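Long-range contacts in 70 kDa protein (PDB 4B2N), which is a dihaem c-type cytochrome that acts as a rubber oxygenase, cleaving the polyisoprene of latex with dioxygen: residues V365-R370 with S389-H394; D371-G376 with H641-S646. All coordinates share one frame; numbering follows the deposited sequence.

Interaction 1 (V365-R370 with S389-H394); sequences VIYHER and SCASCH. With HEC (heme c), chain D.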
ATOM      1  N   VAL A 365     -29.618  -2.871   0.627  1.00 23.41           N
ATOM      2  CA  VAL A 365     -30.241  -4.167   0.546  1.00 24.80           C
ATOM      3  C   VAL A 365     -29.554  -5.039  -0.488  1.00 25.40           C
ATOM      4  O   VAL A 365     -29.345  -6.229  -0.233  1.00 27.18           O
ATOM      5  CB  VAL A 365     -31.775  -4.063   0.247  1.00 24.26           C
ATOM      6  CG1 VAL A 365     -32.392  -5.465   0.145  1.00 25.12           C
ATOM      7  CG2 VAL A 365     -32.445  -3.363   1.412  1.00 25.98           C
ATOM      8  N   ILE A 366     -29.270  -4.465  -1.663  1.00 24.56           N
ATOM      9  CA  ILE A 366     -28.689  -5.209  -2.731  1.00 23.29           C
ATOM     10  C   ILE A 366     -27.333  -5.661  -2.219  1.00 25.33           C
ATOM     11  O   ILE A 366     -26.968  -6.832  -2.336  1.00 27.09           O
ATOM     12  CB  ILE A 366     -28.529  -4.328  -3.976  1.00 23.91           C
ATOM     13  CG1 ILE A 366     -29.919  -4.038  -4.633  1.00 26.52           C
ATOM     14  CG2 ILE A 366     -27.675  -5.064  -5.017  1.00 25.46           C
ATOM     15  CD1 ILE A 366     -29.907  -2.710  -5.393  1.00 24.55           C
ATOM     16  N   TYR A 367     -26.592  -4.715  -1.631  1.00 22.67           N
ATOM     17  CA  TYR A 367     -25.219  -4.996  -1.121  1.00 20.59           C
ATOM     18  C   TYR A 367     -25.216  -6.302  -0.280  1.00 20.47           C
ATOM     19  O   TYR A 367     -24.407  -7.222  -0.511  1.00 19.87           O
ATOM     20  CB  TYR A 367     -24.681  -3.781  -0.326  1.00 19.07           C
ATOM     21  CG  TYR A 367     -23.284  -4.101   0.246  1.00 19.97           C
ATOM     22  CD1 TYR A 367     -23.152  -4.833   1.388  1.00 19.67           C
ATOM     23  CD2 TYR A 367     -22.131  -3.695  -0.402  1.00 19.24           C
ATOM     24  CE1 TYR A 367     -21.900  -5.196   1.878  1.00 19.66           C
ATOM     25  CE2 TYR A 367     -20.896  -4.050   0.079  1.00 18.77           C
ATOM     26  CZ  TYR A 367     -20.784  -4.787   1.195  1.00 18.64           C
ATOM     27  OH  TYR A 367     -19.540  -5.135   1.642  1.00 19.49           O
ATOM     28  N   HIS A 368     -26.134  -6.384   0.679  1.00 20.88           N
ATOM     29  CA  HIS A 368     -26.147  -7.473   1.658  1.00 20.99           C
ATOM     30  C   HIS A 368     -26.953  -8.698   1.220  1.00 22.45           C
ATOM     31  O   HIS A 368     -26.769  -9.812   1.750  1.00 21.49           O
ATOM     32  CB  HIS A 368     -26.720  -6.922   2.948  1.00 21.13           C
ATOM     33  CG  HIS A 368     -25.831  -5.933   3.627  1.00 21.50           C
ATOM     34  ND1 HIS A 368     -25.871  -4.583   3.353  1.00 20.53           N
ATOM     35  CD2 HIS A 368     -24.813  -6.132   4.557  1.00 19.32           C
ATOM     36  CE1 HIS A 368     -24.939  -3.969   4.127  1.00 19.95           C
ATOM     37  NE2 HIS A 368     -24.314  -4.913   4.872  1.00 20.72           N
ATOM     38  N   GLU A 369     -27.805  -8.555   0.205  1.00 24.95           N
ATOM     39  CA  GLU A 369     -28.719  -9.662  -0.042  1.00 25.67           C
ATOM     40  C   GLU A 369     -28.774 -10.199  -1.439  1.00 27.03           C
ATOM     41  O   GLU A 369     -29.238 -11.327  -1.614  1.00 25.42           O
ATOM     42  CB  GLU A 369     -30.163  -9.306   0.420  1.00 26.85           C
ATOM     43  CG  GLU A 369     -30.249  -8.957   1.913  1.00 28.78           C
ATOM     44  CD  GLU A 369     -31.642  -8.576   2.386  1.00 29.28           C
ATOM     45  OE1 GLU A 369     -32.635  -8.928   1.716  1.00 33.12           O
ATOM     46  OE2 GLU A 369     -31.766  -7.934   3.437  1.00 27.94           O
ATOM     47  N   ARG A 370     -28.332  -9.421  -2.429  1.00 27.16           N
ATOM     48  CA  ARG A 370     -28.511  -9.852  -3.827  1.00 28.14           C
ATOM     49  C   ARG A 370     -27.450 -10.894  -4.172  1.00 27.19           C
ATOM     50  O   ARG A 370     -26.255 -10.632  -4.068  1.00 26.43           O
ATOM     51  CB  ARG A 370     -28.457  -8.661  -4.794  1.00 26.64           C
ATOM     52  CG  ARG A 370     -29.334  -8.809  -6.061  1.00 30.06           C
ATOM     53  CD  ARG A 370     -28.783  -9.756  -7.104  1.00 28.93           C
ATOM     54  NE  ARG A 370     -28.973  -9.244  -8.478  1.00 29.13           N
ATOM     55  CZ  ARG A 370     -28.508  -9.860  -9.567  1.00 28.69           C
ATOM     56  NH1 ARG A 370     -27.873 -11.024  -9.447  1.00 30.13           N
ATOM     57  NH2 ARG A 370     -28.693  -9.334 -10.784  1.00 29.26           N
ATOM     58  N   SER A 389     -23.481 -12.284  -2.219  1.00 20.73           N
ATOM     59  CA  SER A 389     -23.622 -10.818  -2.223  1.00 22.00           C
ATOM     60  C   SER A 389     -22.283 -10.118  -2.041  1.00 22.59           C
ATOM     61  O   SER A 389     -21.275 -10.773  -1.730  1.00 23.17           O
ATOM     62  CB  SER A 389     -24.550 -10.375  -1.109  1.00 21.95           C
ATOM     63  OG  SER A 389     -23.920 -10.562   0.142  1.00 20.80           O
ATOM     64  N   CYS A 390     -22.251  -8.797  -2.270  1.00 22.03           N
ATOM     65  CA  CYS A 390     -21.007  -8.012  -1.956  1.00 21.00           C
ATOM     66  C   CYS A 390     -20.523  -8.312  -0.563  1.00 20.71           C
ATOM     67  O   CYS A 390     -19.314  -8.479  -0.308  1.00 21.86           O
ATOM     68  CB  CYS A 390     -21.343  -6.540  -1.940  1.00 20.44           C
ATOM     69  SG  CYS A 390     -22.224  -5.924  -3.386  1.00 21.64           S
ATOM     70  N   ALA A 391     -21.496  -8.372   0.337  1.00 21.01           N
ATOM     71  CA  ALA A 391     -21.243  -8.658   1.754  1.00 21.49           C
ATOM     72  C   ALA A 391     -20.541  -9.969   2.015  1.00 20.84           C
ATOM     73  O   ALA A 391     -19.743 -10.026   2.932  1.00 20.02           O
ATOM     74  CB  ALA A 391     -22.522  -8.571   2.547  1.00 21.68           C
ATOM     75  N   SER A 392     -20.829 -11.019   1.218  1.00 20.77           N
ATOM     76  CA  SER A 392     -20.184 -12.323   1.386  1.00 19.67           C
ATOM     77  C   SER A 392     -18.674 -12.313   1.190  1.00 20.14           C
ATOM     78  O   SER A 392     -18.035 -13.309   1.415  1.00 20.50           O
ATOM     79  CB  SER A 392     -20.791 -13.394   0.430  1.00 20.50           C
ATOM     80  OG  SER A 392     -20.534 -13.084  -0.933  1.00 21.88           O
ATOM     81  N   CYS A 393     -18.107 -11.211   0.728  1.00 20.85           N
ATOM     82  CA  CYS A 393     -16.637 -11.115   0.592  1.00 18.87           C
ATOM     83  C   CYS A 393     -16.198  -9.912   1.311  1.00 20.21           C
ATOM     84  O   CYS A 393     -15.319  -9.988   2.157  1.00 20.24           O
ATOM     85  CB  CYS A 393     -16.196 -10.946  -0.859  1.00 21.10           C
ATOM     86  SG  CYS A 393     -16.616 -12.443  -1.772  1.00 19.31           S
ATOM     87  N   HIS A 394     -16.780  -8.765   0.950  1.00 18.67           N
ATOM     88  CA  HIS A 394     -16.262  -7.513   1.478  1.00 18.37           C
ATOM     89  C   HIS A 394     -16.510  -7.265   2.966  1.00 18.58           C
ATOM     90  O   HIS A 394     -15.727  -6.605   3.666  1.00 19.59           O
ATOM     91  CB  HIS A 394     -16.786  -6.366   0.645  1.00 16.50           C
ATOM     92  CG  HIS A 394     -16.125  -6.249  -0.667  1.00 17.30           C
ATOM     93  ND1 HIS A 394     -14.929  -5.582  -0.839  1.00 16.15           N
ATOM     94  CD2 HIS A 394     -16.534  -6.644  -1.903  1.00 16.58           C
ATOM     95  CE1 HIS A 394     -14.608  -5.600  -2.147  1.00 16.00           C
ATOM     96  NE2 HIS A 394     -15.576  -6.259  -2.804  1.00 15.98           N
TER
HETATM   97 FE   HEC D 701     -15.625  -6.721  -4.771  1.00 18.49          FE
HETATM   98  CHA HEC D 701     -12.505  -5.318  -5.266  1.00 16.76           C
HETATM   99  CHB HEC D 701     -17.149  -3.498  -4.679  1.00 17.69           C
HETATM  100  CHC HEC D 701     -18.760  -8.078  -4.794  1.00 18.35           C
HETATM  101  CHD HEC D 701     -14.178  -9.649  -3.778  1.00 17.68           C
HETATM  102  NA  HEC D 701     -14.942  -4.816  -4.823  1.00 18.57           N
HETATM  103  C1A HEC D 701     -13.633  -4.419  -5.194  1.00 18.22           C
HETATM  104  C2A HEC D 701     -13.537  -2.969  -5.345  1.00 17.18           C
HETATM  105  C3A HEC D 701     -14.899  -2.437  -5.161  1.00 18.27           C
HETATM  106  C4A HEC D 701     -15.732  -3.597  -4.920  1.00 18.09           C
HETATM  107  CMA HEC D 701     -15.291  -0.977  -5.203  1.00 16.76           C
HETATM  108  CAA HEC D 701     -12.275  -2.130  -5.534  1.00 17.16           C
HETATM  109  CBA HEC D 701     -11.767  -1.998  -4.052  1.00 16.35           C
HETATM  110  CGA HEC D 701     -10.358  -1.386  -4.014  1.00 16.37           C
HETATM  111  O1A HEC D 701      -9.779  -1.226  -5.120  1.00 15.45           O
HETATM  112  O2A HEC D 701      -9.770  -0.993  -2.941  1.00 16.75           O
HETATM  113  NB  HEC D 701     -17.614  -5.880  -4.754  1.00 19.52           N
HETATM  114  C1B HEC D 701     -18.067  -4.628  -4.708  1.00 18.30           C
HETATM  115  C2B HEC D 701     -19.524  -4.464  -4.699  1.00 19.50           C
HETATM  116  C3B HEC D 701     -19.999  -5.860  -4.758  1.00 18.74           C
HETATM  117  C4B HEC D 701     -18.761  -6.621  -4.784  1.00 19.13           C
HETATM  118  CMB HEC D 701     -20.290  -3.163  -4.636  1.00 19.00           C
HETATM  119  CAB HEC D 701     -21.420  -6.377  -4.826  1.00 19.89           C
HETATM  120  CBB HEC D 701     -22.083  -6.058  -6.014  1.00 18.72           C
HETATM  121  NC  HEC D 701     -16.346  -8.443  -4.240  1.00 19.01           N
HETATM  122  C1C HEC D 701     -17.664  -8.938  -4.456  1.00 19.09           C
HETATM  123  C2C HEC D 701     -17.825 -10.373  -4.256  1.00 19.58           C
HETATM  124  C3C HEC D 701     -16.490 -10.825  -3.949  1.00 18.96           C
HETATM  125  C4C HEC D 701     -15.596  -9.637  -4.042  1.00 19.54           C
HETATM  126  CMC HEC D 701     -19.097 -11.202  -4.347  1.00 18.53           C
HETATM  127  CAC HEC D 701     -16.126 -12.253  -3.674  1.00 22.14           C
HETATM  128  CBC HEC D 701     -16.427 -13.297  -4.470  1.00 21.32           C
HETATM  129  ND  HEC D 701     -13.758  -7.323  -4.488  1.00 17.43           N
HETATM  130  C1D HEC D 701     -13.303  -8.529  -4.166  1.00 17.12           C
HETATM  131  C2D HEC D 701     -11.862  -8.736  -4.133  1.00 17.15           C
HETATM  132  C3D HEC D 701     -11.354  -7.463  -4.588  1.00 16.67           C
HETATM  133  C4D HEC D 701     -12.578  -6.695  -4.800  1.00 17.49           C
HETATM  134  CMD HEC D 701     -11.090  -9.974  -3.755  1.00 16.40           C
HETATM  135  CAD HEC D 701      -9.906  -7.066  -4.761  1.00 16.40           C
HETATM  136  CBD HEC D 701      -9.619  -7.276  -6.256  1.00 16.60           C
HETATM  137  CGD HEC D 701      -8.210  -6.884  -6.636  1.00 15.52           C
HETATM  138  O1D HEC D 701      -7.454  -7.665  -7.228  1.00 18.01           O
HETATM  139  O2D HEC D 701      -7.875  -5.774  -6.282  1.00 14.23           O
HETATM  140  O   HOH W   1     -24.797  -8.262  -3.774  1.00 21.61           O
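The ring of Tyr367 lies against the start of the haem-binding turn. Cys390 CB sits over one ring face, offset to the rim, in a CH-pi contact 3.5 Å from the Tyr367 centroid and 23° off the normal, while Cys390 SG stands oblique to the same ring. With CG anti to the backbone N (chi1 178°), the far end of the ring comes nearer to 389-394; Tyr367 CE1 meets Ala391 CB at 3.5 Å, and Tyr367 OH reaches to 3.2 Å from His394 CB. Cys390 and Cys393 hold the haem by thioether links, and His394 NE2 binds the haem iron at 2.0 Å. Both rings have polar partners just outside, Tyr367 OH hydrogen-bonding to Gly395 O and His394 ND1 to Pro504 O. The backbones join where Ala391 N donates to Tyr367 O, a nearly straight bond of 3.2 Å with the donor 37° out of the carbonyl plane. Ser389 OG, also hydrogen-bonded to Asn387, gives a weak hydrogen bond to His368 O, and Ser389 CA makes a C-H...O contact with Arg370 O at 3.2 Å. Ser389 OG also weakly caps the following helix through Ser392 N; in return Ser392 OG donates to Ser389 O at 2.6 Å, in the carbonyl plane. One water accepts from Cys390 N and lies within bonding range of Ile366 O and Arg370 O, bridging the end of the helix to the turn. Tyr367 CD1 lies over the centre of the neighbouring His368 ring, and Leu655 of helix 649-660 packs on the tyrosine. Segment 390-394 is the CXXCH haem-attachment motif of c-type cytochromes, here for the second haem.

Interaction 2 (D371-G376 with H641-S646); sequences DLWASG and HDFTQS. With HEC (heme c), chain D.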
ATOM      1  N   ASP A 371     -27.885 -12.090  -4.560  1.00 26.89           N
ATOM      2  CA  ASP A 371     -26.947 -13.132  -4.935  1.00 28.55           C
ATOM      3  C   ASP A 371     -26.479 -12.856  -6.351  1.00 28.03           C
ATOM      4  O   ASP A 371     -27.282 -12.829  -7.266  1.00 26.77           O
ATOM      5  CB  ASP A 371     -27.605 -14.502  -4.846  1.00 30.60           C
ATOM      6  CG  ASP A 371     -26.642 -15.672  -5.168  1.00 33.37           C
ATOM      7  OD1 ASP A 371     -25.474 -15.511  -5.706  1.00 29.08           O
ATOM      8  OD2 ASP A 371     -27.089 -16.797  -4.870  1.00 33.35           O
ATOM      9  N   LEU A 372     -25.176 -12.668  -6.549  1.00 25.37           N
ATOM     10  CA  LEU A 372     -24.694 -12.348  -7.891  1.00 24.16           C
ATOM     11  C   LEU A 372     -24.762 -13.511  -8.849  1.00 23.52           C
ATOM     12  O   LEU A 372     -24.729 -13.320 -10.079  1.00 22.39           O
ATOM     13  CB  LEU A 372     -23.274 -11.688  -7.871  1.00 24.34           C
ATOM     14  CG  LEU A 372     -23.274 -10.314  -7.173  1.00 23.59           C
ATOM     15  CD1 LEU A 372     -21.841  -9.831  -6.995  1.00 20.87           C
ATOM     16  CD2 LEU A 372     -24.120  -9.250  -7.854  1.00 24.68           C
ATOM     17  N   TRP A 373     -24.861 -14.709  -8.265  1.00 26.37           N
ATOM     18  CA  TRP A 373     -25.027 -15.970  -8.975  1.00 29.38           C
ATOM     19  C   TRP A 373     -26.474 -16.392  -9.044  1.00 32.42           C
ATOM     20  O   TRP A 373     -26.747 -17.506  -9.455  1.00 32.26           O
ATOM     21  CB  TRP A 373     -24.246 -17.071  -8.264  1.00 27.24           C
ATOM     22  CG  TRP A 373     -22.763 -16.971  -8.429  1.00 27.98           C
ATOM     23  CD1 TRP A 373     -21.949 -17.681  -9.322  1.00 28.71           C
ATOM     24  CD2 TRP A 373     -21.848 -16.078  -7.689  1.00 27.18           C
ATOM     25  NE1 TRP A 373     -20.632 -17.324  -9.163  1.00 25.93           N
ATOM     26  CE2 TRP A 373     -20.505 -16.348  -8.213  1.00 27.26           C
ATOM     27  CE3 TRP A 373     -22.007 -15.128  -6.672  1.00 26.13           C
ATOM     28  CZ2 TRP A 373     -19.373 -15.678  -7.734  1.00 25.43           C
ATOM     29  CZ3 TRP A 373     -20.860 -14.436  -6.209  1.00 26.19           C
ATOM     30  CH2 TRP A 373     -19.577 -14.708  -6.731  1.00 26.34           C
ATOM     31  N   ALA A 374     -27.420 -15.529  -8.649  1.00 34.96           N
ATOM     32  CA  ALA A 374     -28.853 -15.895  -8.710  1.00 34.15           C
ATOM     33  C   ALA A 374     -29.303 -16.268 -10.116  1.00 35.89           C
ATOM     34  O   ALA A 374     -28.775 -15.766 -11.107  1.00 35.23           O
ATOM     35  CB  ALA A 374     -29.709 -14.774  -8.185  1.00 34.26           C
ATOM     36  N   SER A 375     -30.286 -17.155 -10.196  1.00 38.55           N
ATOM     37  CA  SER A 375     -30.902 -17.561 -11.470  1.00 40.69           C
ATOM     38  C   SER A 375     -29.874 -18.086 -12.455  1.00 40.92           C
ATOM     39  O   SER A 375     -29.899 -17.694 -13.619  1.00 40.14           O
ATOM     40  CB  SER A 375     -31.674 -16.424 -12.149  1.00 38.04           C
ATOM     41  OG  SER A 375     -32.546 -15.717 -11.274  1.00 41.20           O
ATOM     42  N   GLY A 376     -28.965 -18.938 -11.995  1.00 40.76           N
ATOM     43  CA  GLY A 376     -27.868 -19.443 -12.849  1.00 44.33           C
ATOM     44  C   GLY A 376     -26.819 -18.501 -13.465  1.00 41.56           C
ATOM     45  O   GLY A 376     -25.964 -18.963 -14.254  1.00 45.78           O
ATOM     46  N   HIS A 641     -13.248  -9.720 -11.252  1.00 19.60           N
ATOM     47  CA  HIS A 641     -14.360  -9.255 -10.471  1.00 18.72           C
ATOM     48  C   HIS A 641     -15.570  -9.115 -11.416  1.00 19.99           C
ATOM     49  O   HIS A 641     -16.347  -8.169 -11.326  1.00 18.13           O
ATOM     50  CB  HIS A 641     -13.964  -7.905  -9.846  1.00 17.68           C
ATOM     51  CG  HIS A 641     -14.831  -7.483  -8.701  1.00 19.90           C
ATOM     52  ND1 HIS A 641     -16.049  -6.931  -8.867  1.00 19.38           N
ATOM     53  CD2 HIS A 641     -14.593  -7.508  -7.337  1.00 19.09           C
ATOM     54  CE1 HIS A 641     -16.538  -6.597  -7.654  1.00 19.60           C
ATOM     55  NE2 HIS A 641     -15.645  -6.960  -6.736  1.00 19.81           N
ATOM     56  N   ASP A 642     -15.714 -10.079 -12.298  1.00 20.42           N
ATOM     57  CA  ASP A 642     -16.695 -10.046 -13.386  1.00 23.37           C
ATOM     58  C   ASP A 642     -18.058 -10.520 -13.008  1.00 23.85           C
ATOM     59  O   ASP A 642     -19.007 -10.347 -13.813  1.00 23.43           O
ATOM     60  CB  ASP A 642     -16.222 -10.951 -14.527  1.00 26.30           C
ATOM     61  CG  ASP A 642     -15.028 -10.425 -15.195  1.00 30.76           C
ATOM     62  OD1 ASP A 642     -15.146  -9.344 -15.801  1.00 34.96           O
ATOM     63  OD2 ASP A 642     -13.958 -11.080 -15.148  1.00 36.42           O
ATOM     64  N   PHE A 643     -18.179 -11.128 -11.828  1.00 22.60           N
ATOM     65  CA  PHE A 643     -19.498 -11.557 -11.316  1.00 21.91           C
ATOM     66  C   PHE A 643     -20.467 -10.391 -11.142  1.00 23.26           C
ATOM     67  O   PHE A 643     -21.643 -10.592 -11.024  1.00 23.20           O
ATOM     68  CB  PHE A 643     -19.361 -12.292 -10.006  1.00 22.01           C
ATOM     69  CG  PHE A 643     -18.244 -11.745  -9.124  1.00 20.25           C
ATOM     70  CD1 PHE A 643     -18.412 -10.544  -8.412  1.00 20.72           C
ATOM     71  CD2 PHE A 643     -17.064 -12.444  -9.030  1.00 19.39           C
ATOM     72  CE1 PHE A 643     -17.350 -10.028  -7.618  1.00 22.01           C
ATOM     73  CE2 PHE A 643     -15.948 -11.911  -8.276  1.00 20.51           C
ATOM     74  CZ  PHE A 643     -16.134 -10.753  -7.549  1.00 18.49           C
ATOM     75  N   THR A 644     -19.975  -9.160 -11.113  1.00 20.35           N
ATOM     76  CA  THR A 644     -20.880  -8.012 -11.134  1.00 21.30           C
ATOM     77  C   THR A 644     -21.690  -7.796 -12.453  1.00 22.59           C
ATOM     78  O   THR A 644     -22.639  -7.010 -12.500  1.00 22.77           O
ATOM     79  CB  THR A 644     -20.117  -6.765 -10.795  1.00 20.86           C
ATOM     80  OG1 THR A 644     -19.048  -6.607 -11.735  1.00 22.47           O
ATOM     81  CG2 THR A 644     -19.500  -6.909  -9.422  1.00 20.15           C
ATOM     82  N   GLN A 645     -21.281  -8.460 -13.510  1.00 22.07           N
ATOM     83  CA  GLN A 645     -21.998  -8.368 -14.818  1.00 25.95           C
ATOM     84  C   GLN A 645     -23.458  -8.802 -14.753  1.00 24.63           C
ATOM     85  O   GLN A 645     -24.224  -8.406 -15.607  1.00 25.75           O
ATOM     86  CB  GLN A 645     -21.308  -9.237 -15.848  1.00 25.97           C
ATOM     87  CG  GLN A 645     -21.599 -10.706 -15.634  1.00 31.12           C
ATOM     88  CD  GLN A 645     -20.530 -11.592 -16.228  1.00 36.73           C
ATOM     89  OE1 GLN A 645     -19.743 -11.163 -17.080  1.00 43.62           O
ATOM     90  NE2 GLN A 645     -20.462 -12.840 -15.754  1.00 41.68           N
ATOM     91  N   SER A 646     -23.800  -9.613 -13.757  1.00 25.49           N
ATOM     92  CA  SER A 646     -25.160 -10.152 -13.584  1.00 27.89           C
ATOM     93  C   SER A 646     -26.095  -9.065 -13.017  1.00 28.02           C
ATOM     94  O   SER A 646     -27.325  -9.234 -13.051  1.00 26.05           O
ATOM     95  CB  SER A 646     -25.123 -11.361 -12.632  1.00 27.64           C
ATOM     96  OG  SER A 646     -24.918 -10.974 -11.244  1.00 29.06           O
TER
HETATM   97 FE   HEC D 701     -15.625  -6.721  -4.771  1.00 18.49          FE
HETATM   98  CHA HEC D 701     -12.505  -5.318  -5.266  1.00 16.76           C
HETATM   99  CHB HEC D 701     -17.149  -3.498  -4.679  1.00 17.69           C
HETATM  100  CHC HEC D 701     -18.760  -8.078  -4.794  1.00 18.35           C
HETATM  101  CHD HEC D 701     -14.178  -9.649  -3.778  1.00 17.68           C
HETATM  102  NA  HEC D 701     -14.942  -4.816  -4.823  1.00 18.57           N
HETATM  103  C1A HEC D 701     -13.633  -4.419  -5.194  1.00 18.22           C
HETATM  104  C2A HEC D 701     -13.537  -2.969  -5.345  1.00 17.18           C
HETATM  105  C3A HEC D 701     -14.899  -2.437  -5.161  1.00 18.27           C
HETATM  106  C4A HEC D 701     -15.732  -3.597  -4.920  1.00 18.09           C
HETATM  107  CMA HEC D 701     -15.291  -0.977  -5.203  1.00 16.76           C
HETATM  108  CAA HEC D 701     -12.275  -2.130  -5.534  1.00 17.16           C
HETATM  109  CBA HEC D 701     -11.767  -1.998  -4.052  1.00 16.35           C
HETATM  110  CGA HEC D 701     -10.358  -1.386  -4.014  1.00 16.37           C
HETATM  111  O1A HEC D 701      -9.779  -1.226  -5.120  1.00 15.45           O
HETATM  112  O2A HEC D 701      -9.770  -0.993  -2.941  1.00 16.75           O
HETATM  113  NB  HEC D 701     -17.614  -5.880  -4.754  1.00 19.52           N
HETATM  114  C1B HEC D 701     -18.067  -4.628  -4.708  1.00 18.30           C
HETATM  115  C2B HEC D 701     -19.524  -4.464  -4.699  1.00 19.50           C
HETATM  116  C3B HEC D 701     -19.999  -5.860  -4.758  1.00 18.74           C
HETATM  117  C4B HEC D 701     -18.761  -6.621  -4.784  1.00 19.13           C
HETATM  118  CMB HEC D 701     -20.290  -3.163  -4.636  1.00 19.00           C
HETATM  119  CAB HEC D 701     -21.420  -6.377  -4.826  1.00 19.89           C
HETATM  120  CBB HEC D 701     -22.083  -6.058  -6.014  1.00 18.72           C
HETATM  121  NC  HEC D 701     -16.346  -8.443  -4.240  1.00 19.01           N
HETATM  122  C1C HEC D 701     -17.664  -8.938  -4.456  1.00 19.09           C
HETATM  123  C2C HEC D 701     -17.825 -10.373  -4.256  1.00 19.58           C
HETATM  124  C3C HEC D 701     -16.490 -10.825  -3.949  1.00 18.96           C
HETATM  125  C4C HEC D 701     -15.596  -9.637  -4.042  1.00 19.54           C
HETATM  126  CMC HEC D 701     -19.097 -11.202  -4.347  1.00 18.53           C
HETATM  127  CAC HEC D 701     -16.126 -12.253  -3.674  1.00 22.14           C
HETATM  128  CBC HEC D 701     -16.427 -13.297  -4.470  1.00 21.32           C
HETATM  129  ND  HEC D 701     -13.758  -7.323  -4.488  1.00 17.43           N
HETATM  130  C1D HEC D 701     -13.303  -8.529  -4.166  1.00 17.12           C
HETATM  131  C2D HEC D 701     -11.862  -8.736  -4.133  1.00 17.15           C
HETATM  132  C3D HEC D 701     -11.354  -7.463  -4.588  1.00 16.67           C
HETATM  133  C4D HEC D 701     -12.578  -6.695  -4.800  1.00 17.49           C
HETATM  134  CMD HEC D 701     -11.090  -9.974  -3.755  1.00 16.40           C
HETATM  135  CAD HEC D 701      -9.906  -7.066  -4.761  1.00 16.40           C
HETATM  136  CBD HEC D 701      -9.619  -7.276  -6.256  1.00 16.60           C
HETATM  137  CGD HEC D 701      -8.210  -6.884  -6.636  1.00 15.52           C
HETATM  138  O1D HEC D 701      -7.454  -7.665  -7.228  1.00 18.01           O
HETATM  139  O2D HEC D 701      -7.875  -5.774  -6.282  1.00 14.23           O
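Leu372 O takes a short hydrogen bond of 2.6 Å from Ser646 OG, which lies in the carbonyl plane on a lone pair, and a weak second one from Asn378 ND2. The same Asn378 amide donates to Phe643 O, tying both segments to one side chain. With OG between its own backbone N and carbonyl carbon (chi1 74°), Ser646 presents the hydroxyl to Leu372 O, and Ser646 CB comes within 3.2 Å of Leu372 O. Beside this polar link the apolar side chains close up: Leu372 CD1 touches Phe643 CD1 at 3.8 Å, lies obliquely to that ring, and also reaches the haem atom CBB. Trp373 brings CH2 to within 4.0 Å of Phe643 CG, and Phe643 CB lies over one face of the indole, offset to its rim. The two aromatic planes are inclined by 30° and displaced laterally, with little mutual overlap. The backbone N of Trp373 donates to Asp371 OD1 from above the carboxylate plane, forming an Asx turn. Further partners fix both residues, Trp373 NE1 hydrogen-bonding to Ile381 O and Asp371 OD2 making a salt bridge to Lys383. Phe643 also reaches the cofactor: Phe643 CE1 comes to 3.4 Å from haem atom C1C and lies over the centre of the His641 ring. That imidazole binds the haem iron through His641 NE2 at 2.0 Å. The type I turn 371-374 and the 3-10 segment 643-646 thus line the haem pocket on the side of His641, the distal half of a bis-histidine c-type haem site.

The two contacts serve the same haem, their centres 11 Å apart. Along the chain their segments alternate: 365-370 runs straight into 371-376, then come 389-394 and, far on, 641-646 just before helix 649-660. Interaction 1 joins the end of helix 357-369 to the haem-attachment turn, and interaction 2 joins the following loop to the region carrying the second axial histidine. The two iron-binding atoms, His394 NE2 and His641 NE2, are 4.0 Å apart. Arg370 NH2 probably hydrogen-bonds to Ser646 O at 2.7 Å. One continuous stretch, 365-376, therefore touches both ligand-bearing segments, bringing distant parts of the sequence together around a six-coordinate haem.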